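Local coordinates for lipoate-protein ligase 1 (Plasmodium falciparum, PDB 5T8U), which is an enzyme of the lipoate-protein ligase family whose A/B-type catalytic domain, modelled here with lipoic acid, is joined to a C-terminal domain, at residues V146-C151 against T201-S205; G97-H101 against I177-L182; G11-S17 against E53-W59. All coordinates share one frame; numbering follows the deposited sequence.

Overall arrangement
All three contacts reach the pocket that holds lipoic acid. Interactions 1 and 2 are direct neighbours, with centres about 15 Å apart, and they touch where Ile202 CG1 packs on Leu178 CD1 at 4.0 Å. Each also holds one oxygen of the ligand carboxylate: Lys150 of interaction 1 bonds to O1, and Gly97 of interaction 2 bonds to O2. Interaction 3 lies further off, its centre about 26 Å from that of interaction 1 and about 27 Å from that of interaction 2. It shares the large mixed sheet with interaction 1. Its last residue, Trp59, touches the ligand, and its nearest atoms come within about 5 Å of interaction 2.

Interaction 1: V146-C151 against T201-S205; sequences VNDQKC and TINLS
The backbone O of Lys150 takes a hydrogen bond from Asn203 N at 3.2 Å, somewhat bent at the hydrogen (144°), though the donor comes in nearly along the C=O axis. Beside this bond the two amide side chains lie flat on each other. Gln149 and Asn203 have amide planes only 9° apart and stack, and their roots meet as well, CB of Gln149 to CB of Asn203 at 3.7 Å. With its CG anti to the backbone N (chi1 -167°), Asn203 lays its amide over that of Gln149 and meets Val146 from another direction, the two side chains crossing at about a right angle with ND2 3.3 Å from Val146 CG1. The Asn203 N to Lys150 O bond belongs to a single bridge between Lys150 and Ile202, which lays the loop after the unmodelled residues 184-200 against the beginning of strand 150-159, part of the large mixed sheet of the catalytic domain. At the outer end, Gln149 NE2 runs past the methyl of Thr201, 3.9 Å from CG2, while the hydroxyl of Thr201 is hydrogen-bonded to Lys175 NZ. Lys150 and Ile202 lie side by side and point the same way, Lys150 CD 4.0 Å from Ile202 CD1. The lysine then bends away from the loop, and its NZ donates to O1 of lipoic acid. Further along, Cys151 CB rests 3.9 Å from Asn203 O.

Interaction 2: G97-H101 against I177-L182; sequences GAVYH and ILNKYL. With LPA (lipoic acid), chain C.
Tyr100 and Tyr181 meet obliquely, their ring planes 38° apart and their centroids 5.4 Å from each other. CE1 of Tyr100 comes up to the edge of the Tyr181 ring, 3.3 Å from CE1 there. A chi1 of 174° swings the Tyr100 ring away from its own N and out toward the short, weakly bonded helix about 178-181. There Leu178 packs its CD2 methyl close against Tyr100 CD2 at 3.3 Å, and Ile177 brings CG2 to 3.8 Å from Tyr100 CE2. Just before strand 99-101, Leu182 CD2 lies 4.3 Å from Ala98 CB. Val99 and His101 point away from the helix toward the ligand: Val99 packs on the lipoic acid chain, and His101 NE2 lies 3.5 Å from S8, at the imidazole edge. Gly97 N, in the loop before the strand, gives ligand O2 a straight but rather long hydrogen bond (3.3 Å). ND1 of His101 donates at 2.9 Å to Tyr100 O from well above the carbonyl plane, which should help fix the ring's rotation. Strand 99-101 edges a small three-stranded sheet, paired with strand 64-66, whose Ile65 touches both tyrosines; Tyr181 OH is hydrogen-bonded to Asp85 OD2, just after helix 79-84.

Interaction 3: G11-S17 against E53-W59; sequences GPLVLVS and EPILFLW
Strands 13-17 and 55-59 run parallel in register, their axes 4.7 Å apart at closest and their directions 17° apart, joined by five backbone hydrogen bonds from Leu13 N to Pro54 O through to Ser17 N to Leu58 O; the shortest is Leu15 N to Leu56 O at 2.8 Å. On the face bearing Leu13, Leu15, Ile55 and Phe57, Leu15 CD1 reaches 3.8 Å from Ile55 CG2, the two side chains slanting across each other. Phe57, turned to the side of its carbonyl carbon by a chi1 of 168°, lays its ring edge along the neighbouring strand: CD1 is 3.3 Å from Leu15 O, and CE1 is 3.6 Å from Ser17 CB. Trp59 CD1 sits over one face of that ring, offset toward its rim. The indole NE1 is hydrogen-bonded to Thr109 OG1, and Ser17 OG to Asn25 OD1. Val14 and Leu58, on the other face, both pack on Ile221 of helix 213-227. Helix 22-34, in the connection between the two strands, packs on the first face through Leu28 and Leu32, and strand, helix and strand form a beta-alpha-beta crossover; within the large mixed sheet, strand 105-112 flanks 55-59 and strand 244-245 flanks 13-17.

Interaction 1: V146-C151 against T201-S205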
ATOM      1  N   VAL A 146       2.743 -19.422   3.500  0.98 74.56           N
ATOM      2  CA  VAL A 146       3.353 -20.368   4.420  0.98 81.80           C
ATOM      3  C   VAL A 146       3.124 -21.807   3.973  0.98 89.33           C
ATOM      4  O   VAL A 146       4.012 -22.652   4.108  0.98 91.10           O
ATOM      5  CB  VAL A 146       2.834 -20.145   5.859  0.98 81.78           C
ATOM      6  CG1 VAL A 146       1.352 -20.490   5.974  0.98 83.42           C
ATOM      7  CG2 VAL A 146       3.662 -20.946   6.852  0.98 82.60           C
ATOM      8  N   ASN A 147       1.941 -22.102   3.443  1.00 97.85           N
ATOM      9  CA  ASN A 147       1.633 -23.397   2.843  1.00103.50           C
ATOM     10  C   ASN A 147       0.861 -23.172   1.549  1.00102.26           C
ATOM     11  O   ASN A 147      -0.180 -23.782   1.298  1.00106.54           O
ATOM     12  CB  ASN A 147       0.837 -24.279   3.804  1.00106.34           C
ATOM     13  CG  ASN A 147       1.696 -24.873   4.900  1.00108.39           C
ATOM     14  OD1 ASN A 147       2.891 -25.101   4.715  1.00108.99           O
ATOM     15  ND2 ASN A 147       1.085 -25.135   6.050  1.00109.07           N
ATOM     16  N   ASP A 148       1.374 -22.277   0.707  1.00 92.22           N
ATOM     17  CA  ASP A 148       0.681 -21.783  -0.476  1.00 88.96           C
ATOM     18  C   ASP A 148      -0.544 -20.961  -0.103  1.00 87.39           C
ATOM     19  O   ASP A 148      -1.398 -20.701  -0.961  1.00 87.82           O
ATOM     20  CB  ASP A 148       0.273 -22.927  -1.411  1.00 91.69           C
ATOM     21  CG  ASP A 148       1.389 -23.937  -1.618  1.00 92.69           C
ATOM     22  OD1 ASP A 148       2.449 -23.559  -2.161  1.00 91.65           O
ATOM     23  OD2 ASP A 148       1.208 -25.107  -1.221  1.00 94.23           O
ATOM     24  N   GLN A 149      -0.651 -20.542   1.156  1.00 86.30           N
ATOM     25  CA  GLN A 149      -1.793 -19.797   1.669  1.00 86.23           C
ATOM     26  C   GLN A 149      -1.330 -18.410   2.085  1.00 84.16           C
ATOM     27  O   GLN A 149      -0.316 -18.272   2.778  1.00 82.14           O
ATOM     28  CB  GLN A 149      -2.423 -20.516   2.863  1.00 89.28           C
ATOM     29  CG  GLN A 149      -2.809 -21.959   2.587  1.00 93.74           C
ATOM     30  CD  GLN A 149      -3.379 -22.653   3.806  1.00 96.76           C
ATOM     31  OE1 GLN A 149      -2.702 -23.450   4.456  1.00 98.46           O
ATOM     32  NE2 GLN A 149      -4.633 -22.354   4.124  1.00 97.66           N
ATOM     33  N   LYS A 150      -2.078 -17.389   1.677  1.00 87.81           N
ATOM     34  CA  LYS A 150      -1.688 -16.016   1.964  1.00 88.06           C
ATOM     35  C   LYS A 150      -1.681 -15.760   3.466  1.00 84.63           C
ATOM     36  O   LYS A 150      -2.661 -16.046   4.161  1.00 86.59           O
ATOM     37  CB  LYS A 150      -2.643 -15.042   1.274  1.00 90.60           C
ATOM     38  CG  LYS A 150      -2.084 -13.633   1.123  1.00 91.41           C
ATOM     39  CD  LYS A 150      -3.175 -12.567   1.158  1.00 92.83           C
ATOM     40  CE  LYS A 150      -3.135 -11.679  -0.075  1.00 93.35           C
ATOM     41  NZ  LYS A 150      -3.934 -10.434   0.106  1.00 92.57           N
ATOM     42  N   CYS A 151      -0.566 -15.224   3.966  1.00 77.09           N
ATOM     43  CA  CYS A 151      -0.494 -14.717   5.329  1.00 73.57           C
ATOM     44  C   CYS A 151      -0.080 -13.256   5.394  1.00 72.53           C
ATOM     45  O   CYS A 151      -0.132 -12.665   6.480  1.00 74.72           O
ATOM     46  CB  CYS A 151       0.486 -15.552   6.172  1.00 70.72           C
ATOM     47  SG  CYS A 151       2.227 -15.141   5.940  1.00 67.47           S
ATOM     48  N   THR A 201      -7.290 -18.624  -0.503  1.00107.47           N
ATOM     49  CA  THR A 201      -7.719 -18.721   0.887  1.00108.19           C
ATOM     50  C   THR A 201      -6.761 -17.977   1.814  1.00106.63           C
ATOM     51  O   THR A 201      -5.660 -17.596   1.413  1.00104.46           O
ATOM     52  CB  THR A 201      -7.825 -20.192   1.345  1.00111.59           C
ATOM     53  OG1 THR A 201      -8.091 -20.242   2.753  1.00111.82           O
ATOM     54  CG2 THR A 201      -6.538 -20.949   1.043  1.00112.28           C
ATOM     55  N   ILE A 202      -7.193 -17.780   3.056  1.00108.43           N
ATOM     56  CA  ILE A 202      -6.423 -17.062   4.064  1.00105.69           C
ATOM     57  C   ILE A 202      -5.946 -18.058   5.112  1.00105.45           C
ATOM     58  O   ILE A 202      -6.562 -19.108   5.329  1.00109.81           O
ATOM     59  CB  ILE A 202      -7.269 -15.936   4.701  1.00103.84           C
ATOM     60  CG1 ILE A 202      -7.438 -14.771   3.718  1.00101.53           C
ATOM     61  CG2 ILE A 202      -6.659 -15.444   6.014  1.00104.02           C
ATOM     62  CD1 ILE A 202      -6.156 -14.000   3.412  1.00 99.47           C
ATOM     63  N   ASN A 203      -4.829 -17.726   5.759  1.00 97.03           N
ATOM     64  CA  ASN A 203      -4.296 -18.545   6.839  1.00 96.42           C
ATOM     65  C   ASN A 203      -3.762 -17.643   7.938  1.00 90.68           C
ATOM     66  O   ASN A 203      -2.956 -16.745   7.674  1.00 87.99           O
ATOM     67  CB  ASN A 203      -3.184 -19.475   6.345  1.00 98.52           C
ATOM     68  CG  ASN A 203      -2.825 -20.540   7.363  1.00101.58           C
ATOM     69  OD1 ASN A 203      -3.678 -21.002   8.122  1.00103.00           O
ATOM     70  ND2 ASN A 203      -1.558 -20.929   7.390  1.00102.40           N
ATOM     71  N   LEU A 204      -4.211 -17.885   9.166  1.00 84.46           N
ATOM     72  CA  LEU A 204      -3.706 -17.157  10.319  1.00 80.99           C
ATOM     73  C   LEU A 204      -2.426 -17.813  10.816  1.00 80.00           C
ATOM     74  O   LEU A 204      -2.372 -19.034  10.992  1.00 84.67           O
ATOM     75  CB  LEU A 204      -4.746 -17.124  11.438  1.00 81.13           C
ATOM     76  CG  LEU A 204      -6.023 -16.308  11.210  1.00 80.50           C
ATOM     77  CD1 LEU A 204      -5.682 -14.900  10.772  1.00 77.11           C
ATOM     78  CD2 LEU A 204      -6.959 -16.966  10.205  1.00 83.16           C
ATOM     79  N   SER A 205      -1.394 -17.001  11.042  1.00 69.68           N
ATOM     80  CA  SER A 205      -0.133 -17.530  11.540  1.00 69.29           C
ATOM     81  C   SER A 205      -0.257 -18.114  12.944  1.00 78.31           C
ATOM     82  O   SER A 205       0.704 -18.720  13.427  1.00 75.12           O
ATOM     83  CB  SER A 205       0.935 -16.436  11.513  1.00 66.48           C
ATOM     84  OG  SER A 205       1.398 -16.201  10.195  1.00 64.91           O
TER

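Interaction 2: G97-H101 against I177-L182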
ATOM      1  N   GLY A  97      -5.871  -4.717  -4.076  0.80 56.50           N
ATOM      2  CA  GLY A  97      -7.272  -5.027  -3.904  0.80 51.45           C
ATOM      3  C   GLY A  97      -7.797  -4.622  -2.535  0.80 51.17           C
ATOM      4  O   GLY A  97      -7.059  -4.196  -1.651  0.80 47.67           O
ATOM      5  N   ALA A  98      -9.110  -4.764  -2.379  0.87 59.92           N
ATOM      6  CA  ALA A  98      -9.755  -4.424  -1.119  0.87 63.32           C
ATOM      7  C   ALA A  98      -9.408  -5.457  -0.056  0.87 64.50           C
ATOM      8  O   ALA A  98      -9.521  -6.665  -0.289  0.87 63.29           O
ATOM      9  CB  ALA A  98     -11.270  -4.339  -1.304  0.87 65.48           C
ATOM     10  N   VAL A  99      -8.983  -4.980   1.113  1.00 68.12           N
ATOM     11  CA  VAL A  99      -8.600  -5.846   2.218  1.00 69.39           C
ATOM     12  C   VAL A  99      -9.339  -5.408   3.475  1.00 71.35           C
ATOM     13  O   VAL A  99      -9.836  -4.285   3.580  1.00 72.86           O
ATOM     14  CB  VAL A  99      -7.075  -5.840   2.464  1.00 66.83           C
ATOM     15  CG1 VAL A  99      -6.342  -6.417   1.259  1.00 67.94           C
ATOM     16  CG2 VAL A  99      -6.589  -4.432   2.771  1.00 64.66           C
ATOM     17  N   TYR A 100      -9.396  -6.323   4.438  1.00 69.26           N
ATOM     18  CA  TYR A 100     -10.055  -6.106   5.716  1.00 69.22           C
ATOM     19  C   TYR A 100      -9.016  -6.089   6.827  1.00 66.54           C
ATOM     20  O   TYR A 100      -8.033  -6.835   6.781  1.00 62.45           O
ATOM     21  CB  TYR A 100     -11.087  -7.206   5.973  1.00 71.67           C
ATOM     22  CG  TYR A 100     -11.743  -7.172   7.334  1.00 75.52           C
ATOM     23  CD1 TYR A 100     -12.811  -6.323   7.596  1.00 78.12           C
ATOM     24  CD2 TYR A 100     -11.311  -8.010   8.350  1.00 77.10           C
ATOM     25  CE1 TYR A 100     -13.418  -6.301   8.835  1.00 79.70           C
ATOM     26  CE2 TYR A 100     -11.912  -7.995   9.595  1.00 79.35           C
ATOM     27  CZ  TYR A 100     -12.965  -7.140   9.830  1.00 80.85           C
ATOM     28  OH  TYR A 100     -13.571  -7.117  11.065  1.00 83.83           O
ATOM     29  N   HIS A 101      -9.239  -5.238   7.825  1.00 68.94           N
ATOM     30  CA  HIS A 101      -8.321  -5.082   8.941  1.00 68.74           C
ATOM     31  C   HIS A 101      -9.073  -5.225  10.253  1.00 72.54           C
ATOM     32  O   HIS A 101     -10.252  -4.876  10.353  1.00 76.07           O
ATOM     33  CB  HIS A 101      -7.623  -3.715   8.922  1.00 65.30           C
ATOM     34  CG  HIS A 101      -6.458  -3.635   7.986  1.00 61.39           C
ATOM     35  ND1 HIS A 101      -6.079  -4.677   7.169  1.00 62.36           N
ATOM     36  CD2 HIS A 101      -5.586  -2.628   7.741  1.00 60.46           C
ATOM     37  CE1 HIS A 101      -5.023  -4.317   6.460  1.00 62.12           C
ATOM     38  NE2 HIS A 101      -4.704  -3.078   6.789  1.00 60.70           N
ATOM     39  N   ILE A 177     -15.213 -13.725   8.713  0.91116.83           N
ATOM     40  CA  ILE A 177     -16.023 -12.518   8.588  0.91118.07           C
ATOM     41  C   ILE A 177     -15.783 -11.812   7.260  0.91116.07           C
ATOM     42  O   ILE A 177     -16.643 -11.051   6.801  0.91116.47           O
ATOM     43  CB  ILE A 177     -15.746 -11.573   9.779  0.91116.81           C
ATOM     44  CG1 ILE A 177     -16.902 -10.590   9.969  0.91117.23           C
ATOM     45  CG2 ILE A 177     -14.429 -10.820   9.601  0.91114.10           C
ATOM     46  CD1 ILE A 177     -18.081 -11.183  10.710  0.91119.60           C
ATOM     47  N   LEU A 178     -14.635 -12.055   6.623  1.00113.60           N
ATOM     48  CA  LEU A 178     -14.265 -11.319   5.417  1.00111.18           C
ATOM     49  C   LEU A 178     -15.380 -11.346   4.377  1.00112.88           C
ATOM     50  O   LEU A 178     -15.750 -10.307   3.818  1.00110.85           O
ATOM     51  CB  LEU A 178     -12.980 -11.903   4.828  1.00110.65           C
ATOM     52  CG  LEU A 178     -11.768 -11.957   5.758  1.00109.74           C
ATOM     53  CD1 LEU A 178     -10.585 -12.606   5.056  1.00108.69           C
ATOM     54  CD2 LEU A 178     -11.401 -10.567   6.223  1.00108.72           C
ATOM     55  N   ASN A 179     -15.928 -12.531   4.106  0.95119.09           N
ATOM     56  CA  ASN A 179     -16.912 -12.678   3.040  0.95121.58           C
ATOM     57  C   ASN A 179     -18.170 -11.849   3.266  0.95122.35           C
ATOM     58  O   ASN A 179     -18.986 -11.738   2.344  0.95125.93           O
ATOM     59  CB  ASN A 179     -17.281 -14.154   2.880  0.95123.25           C
ATOM     60  CG  ASN A 179     -16.179 -14.961   2.219  0.95122.18           C
ATOM     61  OD1 ASN A 179     -15.569 -14.519   1.245  0.95120.50           O
ATOM     62  ND2 ASN A 179     -15.912 -16.147   2.754  0.95123.27           N
ATOM     63  N   LYS A 180     -18.357 -11.270   4.455  1.00116.91           N
ATOM     64  CA  LYS A 180     -19.498 -10.389   4.672  1.00115.72           C
ATOM     65  C   LYS A 180     -19.304  -9.026   4.020  1.00108.12           C
ATOM     66  O   LYS A 180     -20.286  -8.388   3.624  1.00112.35           O
ATOM     67  CB  LYS A 180     -19.750 -10.193   6.168  1.00117.92           C
ATOM     68  CG  LYS A 180     -20.280 -11.417   6.893  1.00121.37           C
ATOM     69  CD  LYS A 180     -20.624 -11.072   8.333  1.00122.52           C
ATOM     70  CE  LYS A 180     -21.041 -12.298   9.129  1.00124.37           C
ATOM     71  NZ  LYS A 180     -21.347 -11.957  10.548  1.00124.65           N
ATOM     72  N   TYR A 181     -18.060  -8.569   3.895  1.00 91.37           N
ATOM     73  CA  TYR A 181     -17.758  -7.206   3.475  1.00 85.71           C
ATOM     74  C   TYR A 181     -17.200  -7.111   2.066  1.00 89.02           C
ATOM     75  O   TYR A 181     -17.503  -6.152   1.353  1.00 83.93           O
ATOM     76  CB  TYR A 181     -16.760  -6.577   4.457  1.00 81.89           C
ATOM     77  CG  TYR A 181     -17.177  -6.714   5.905  1.00 81.15           C
ATOM     78  CD1 TYR A 181     -16.235  -6.915   6.905  1.00 79.33           C
ATOM     79  CD2 TYR A 181     -18.515  -6.646   6.272  1.00 82.91           C
ATOM     80  CE1 TYR A 181     -16.613  -7.044   8.228  1.00 80.58           C
ATOM     81  CE2 TYR A 181     -18.902  -6.774   7.591  1.00 84.17           C
ATOM     82  CZ  TYR A 181     -17.948  -6.972   8.566  1.00 83.74           C
ATOM     83  OH  TYR A 181     -18.333  -7.099   9.881  1.00 85.13           O
ATOM     84  N   LEU A 182     -16.389  -8.081   1.640  1.00106.18           N
ATOM     85  CA  LEU A 182     -15.779  -8.054   0.311  1.00111.54           C
ATOM     86  C   LEU A 182     -16.782  -8.601  -0.706  1.00114.04           C
ATOM     87  O   LEU A 182     -16.666  -9.715  -1.220  1.00116.64           O
ATOM     88  CB  LEU A 182     -14.477  -8.845   0.312  1.00110.88           C
ATOM     89  CG  LEU A 182     -13.523  -8.514   1.465  1.00109.56           C
ATOM     90  CD1 LEU A 182     -12.276  -9.382   1.404  1.00109.02           C
ATOM     91  CD2 LEU A 182     -13.147  -7.037   1.466  1.00108.03           C
TER
HETATM   92  C1  LPA C 401      -3.004  -7.006  -1.839  0.79 75.42           C
HETATM   93  O1  LPA C 401      -3.206  -8.173  -1.410  0.79 75.28           O
HETATM   94  C2  LPA C 401      -2.143  -6.037  -1.033  0.79 76.30           C
HETATM   95  O2  LPA C 401      -3.509  -6.641  -2.934  0.79 74.97           O
HETATM   96  C3  LPA C 401      -2.882  -5.660   0.248  0.79 76.78           C
HETATM   97  C4  LPA C 401      -2.228  -4.437   0.888  0.79 77.13           C
HETATM   98  C5  LPA C 401      -3.152  -3.900   1.979  0.79 78.68           C
HETATM   99  C6  LPA C 401      -2.651  -2.704   2.516  0.79 79.85           C
HETATM  100  S6  LPA C 401      -3.797  -1.916   3.179  0.79 81.08           S
HETATM  101  C7  LPA C 401      -1.335  -3.084   3.942  0.79 79.36           C
HETATM  102  C8  LPA C 401      -1.534  -2.017   5.111  0.79 79.70           C
HETATM  103  S8  LPA C 401      -2.973  -0.983   4.645  0.79 80.81           S

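Interaction 3: G11-S17 against E53-W59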
ATOM      1  N   GLY A  11      20.903   7.055  11.520  1.00 98.57           N
ATOM      2  CA  GLY A  11      20.705   5.617  11.531  1.00 96.62           C
ATOM      3  C   GLY A  11      19.263   5.222  11.278  1.00 88.34           C
ATOM      4  O   GLY A  11      18.379   6.077  11.258  1.00 92.82           O
ATOM      5  N   PRO A  12      19.020   3.925  11.086  1.00 67.00           N
ATOM      6  CA  PRO A  12      17.652   3.465  10.820  1.00 61.01           C
ATOM      7  C   PRO A  12      16.703   3.830  11.952  1.00 61.39           C
ATOM      8  O   PRO A  12      17.113   4.125  13.077  1.00 62.31           O
ATOM      9  CB  PRO A  12      17.804   1.943  10.679  1.00 59.42           C
ATOM     10  CG  PRO A  12      19.128   1.617  11.292  1.00 61.88           C
ATOM     11  CD  PRO A  12      19.988   2.817  11.092  1.00 63.07           C
ATOM     12  N   LEU A  13      15.408   3.803  11.635  1.00 64.59           N
ATOM     13  CA  LEU A  13      14.365   4.216  12.563  1.00 64.63           C
ATOM     14  C   LEU A  13      13.295   3.142  12.680  1.00 65.19           C
ATOM     15  O   LEU A  13      12.931   2.493  11.693  1.00 62.99           O
ATOM     16  CB  LEU A  13      13.709   5.529  12.122  1.00 66.30           C
ATOM     17  CG  LEU A  13      14.438   6.837  12.427  1.00 69.39           C
ATOM     18  CD1 LEU A  13      13.730   7.996  11.740  1.00 69.38           C
ATOM     19  CD2 LEU A  13      14.515   7.080  13.926  1.00 71.97           C
ATOM     20  N   VAL A  14      12.787   2.977  13.899  1.00 71.40           N
ATOM     21  CA  VAL A  14      11.665   2.096  14.193  1.00 71.19           C
ATOM     22  C   VAL A  14      10.588   2.958  14.839  1.00 68.64           C
ATOM     23  O   VAL A  14      10.782   3.483  15.944  1.00 73.23           O
ATOM     24  CB  VAL A  14      12.069   0.936  15.112  1.00 72.24           C
ATOM     25  CG1 VAL A  14      10.920  -0.048  15.270  1.00 71.71           C
ATOM     26  CG2 VAL A  14      13.311   0.236  14.574  1.00 72.27           C
ATOM     27  N   LEU A  15       9.460   3.108  14.154  1.00 59.92           N
ATOM     28  CA  LEU A  15       8.363   3.957  14.591  1.00 58.32           C
ATOM     29  C   LEU A  15       7.137   3.096  14.863  1.00 62.11           C
ATOM     30  O   LEU A  15       6.909   2.087  14.186  1.00 59.87           O
ATOM     31  CB  LEU A  15       8.041   5.021  13.534  1.00 56.87           C
ATOM     32  CG  LEU A  15       9.253   5.680  12.867  1.00 57.91           C
ATOM     33  CD1 LEU A  15       8.803   6.686  11.817  1.00 57.87           C
ATOM     34  CD2 LEU A  15      10.153   6.345  13.895  1.00 58.30           C
ATOM     35  N   VAL A  16       6.353   3.498  15.859  1.00 70.84           N
ATOM     36  CA  VAL A  16       5.179   2.751  16.288  1.00 74.76           C
ATOM     37  C   VAL A  16       4.032   3.726  16.500  1.00 72.24           C
ATOM     38  O   VAL A  16       4.240   4.856  16.956  1.00 76.85           O
ATOM     39  CB  VAL A  16       5.460   1.952  17.579  1.00 78.33           C
ATOM     40  CG1 VAL A  16       4.207   1.223  18.053  1.00 79.95           C
ATOM     41  CG2 VAL A  16       6.595   0.966  17.352  1.00 77.86           C
ATOM     42  N   SER A  17       2.823   3.288  16.164  1.00 59.62           N
ATOM     43  CA  SER A  17       1.606   4.045  16.427  1.00 60.09           C
ATOM     44  C   SER A  17       0.654   3.162  17.219  1.00 62.63           C
ATOM     45  O   SER A  17       0.237   2.105  16.734  1.00 62.67           O
ATOM     46  CB  SER A  17       0.950   4.510  15.127  1.00 59.02           C
ATOM     47  OG  SER A  17      -0.325   5.075  15.378  1.00 59.61           O
ATOM     48  N   GLU A  53      17.885   7.238   5.786  1.00 67.77           N
ATOM     49  CA  GLU A  53      18.104   5.863   6.203  1.00 63.57           C
ATOM     50  C   GLU A  53      16.796   5.086   6.212  1.00 57.63           C
ATOM     51  O   GLU A  53      15.711   5.658   6.070  1.00 54.14           O
ATOM     52  CB  GLU A  53      18.746   5.843   7.593  1.00 65.09           C
ATOM     53  CG  GLU A  53      20.136   6.445   7.651  1.00 68.04           C
ATOM     54  CD  GLU A  53      21.178   5.577   6.977  1.00 70.28           C
ATOM     55  OE1 GLU A  53      21.543   5.875   5.820  1.00 71.53           O
ATOM     56  OE2 GLU A  53      21.627   4.592   7.600  1.00 70.40           O
ATOM     57  N   PRO A  54      16.857   3.763   6.378  1.00 56.23           N
ATOM     58  CA  PRO A  54      15.627   2.963   6.365  1.00 54.87           C
ATOM     59  C   PRO A  54      14.712   3.281   7.538  1.00 55.57           C
ATOM     60  O   PRO A  54      15.152   3.712   8.607  1.00 53.00           O
ATOM     61  CB  PRO A  54      16.140   1.519   6.446  1.00 54.85           C
ATOM     62  CG  PRO A  54      17.565   1.582   6.014  1.00 55.80           C
ATOM     63  CD  PRO A  54      18.059   2.915   6.464  1.00 56.79           C
ATOM     64  N   ILE A  55      13.416   3.050   7.322  1.00 58.82           N
ATOM     65  CA  ILE A  55      12.393   3.218   8.349  1.00 57.70           C
ATOM     66  C   ILE A  55      11.494   1.993   8.354  1.00 56.77           C
ATOM     67  O   ILE A  55      11.087   1.504   7.293  1.00 55.27           O
ATOM     68  CB  ILE A  55      11.547   4.489   8.120  1.00 56.98           C
ATOM     69  CG1 ILE A  55      12.420   5.732   8.272  1.00 58.41           C
ATOM     70  CG2 ILE A  55      10.352   4.528   9.081  1.00 57.39           C
ATOM     71  CD1 ILE A  55      11.696   7.042   8.044  1.00 58.33           C
ATOM     72  N   LEU A  56      11.177   1.509   9.553  1.00 54.55           N
ATOM     73  CA  LEU A  56      10.135   0.513   9.758  1.00 54.61           C
ATOM     74  C   LEU A  56       9.079   1.112  10.673  1.00 57.33           C
ATOM     75  O   LEU A  56       9.401   1.570  11.770  1.00 58.52           O
ATOM     76  CB  LEU A  56      10.695  -0.773  10.370  1.00 54.67           C
ATOM     77  CG  LEU A  56       9.653  -1.762  10.906  1.00 54.58           C
ATOM     78  CD1 LEU A  56       8.667  -2.166   9.818  1.00 54.23           C
ATOM     79  CD2 LEU A  56      10.332  -2.987  11.491  1.00 55.08           C
ATOM     80  N   PHE A  57       7.825   1.106  10.226  1.00 61.06           N
ATOM     81  CA  PHE A  57       6.720   1.686  10.980  1.00 61.54           C
ATOM     82  C   PHE A  57       5.645   0.627  11.176  1.00 63.55           C
ATOM     83  O   PHE A  57       5.130   0.075  10.199  1.00 63.02           O
ATOM     84  CB  PHE A  57       6.155   2.912  10.259  1.00 60.19           C
ATOM     85  CG  PHE A  57       4.849   3.400  10.820  1.00 59.92           C
ATOM     86  CD1 PHE A  57       4.698   3.603  12.180  1.00 60.30           C
ATOM     87  CD2 PHE A  57       3.775   3.670   9.983  1.00 58.80           C
ATOM     88  CE1 PHE A  57       3.502   4.055  12.700  1.00 61.14           C
ATOM     89  CE2 PHE A  57       2.575   4.126  10.499  1.00 59.65           C
ATOM     90  CZ  PHE A  57       2.439   4.318  11.861  1.00 60.52           C
ATOM     91  N   LEU A  58       5.305   0.355  12.433  1.00 65.29           N
ATOM     92  CA  LEU A  58       4.354  -0.692  12.782  1.00 66.09           C
ATOM     93  C   LEU A  58       3.069  -0.073  13.315  1.00 64.72           C
ATOM     94  O   LEU A  58       3.108   0.904  14.068  1.00 67.24           O
ATOM     95  CB  LEU A  58       4.956  -1.641  13.819  1.00 67.10           C
ATOM     96  CG  LEU A  58       6.090  -2.505  13.267  1.00 68.73           C
ATOM     97  CD1 LEU A  58       7.083  -2.881  14.356  1.00 69.96           C
ATOM     98  CD2 LEU A  58       5.518  -3.749  12.608  1.00 69.58           C
ATOM     99  N   TRP A  59       1.931  -0.643  12.923  0.97 58.73           N
ATOM    100  CA  TRP A  59       0.647  -0.066  13.299  0.97 57.60           C
ATOM    101  C   TRP A  59      -0.446  -1.107  13.119  0.97 61.98           C
ATOM    102  O   TRP A  59      -0.310  -2.047  12.334  0.97 62.17           O
ATOM    103  CB  TRP A  59       0.340   1.195  12.481  0.97 57.05           C
ATOM    104  CG  TRP A  59       0.637   1.075  11.004  0.97 56.10           C
ATOM    105  CD1 TRP A  59       1.863   0.913  10.422  0.97 55.26           C
ATOM    106  CD2 TRP A  59      -0.308   1.134   9.927  0.97 57.33           C
ATOM    107  NE1 TRP A  59       1.738   0.855   9.057  0.97 57.65           N
ATOM    108  CE2 TRP A  59       0.416   0.991   8.727  0.97 57.81           C
ATOM    109  CE3 TRP A  59      -1.696   1.289   9.860  0.97 58.40           C
ATOM    110  CZ2 TRP A  59      -0.199   0.998   7.477  0.97 57.00           C
ATOM    111  CZ3 TRP A  59      -2.305   1.300   8.617  0.97 57.33           C
ATOM    112  CH2 TRP A  59      -1.557   1.152   7.444  0.97 57.68           C
TER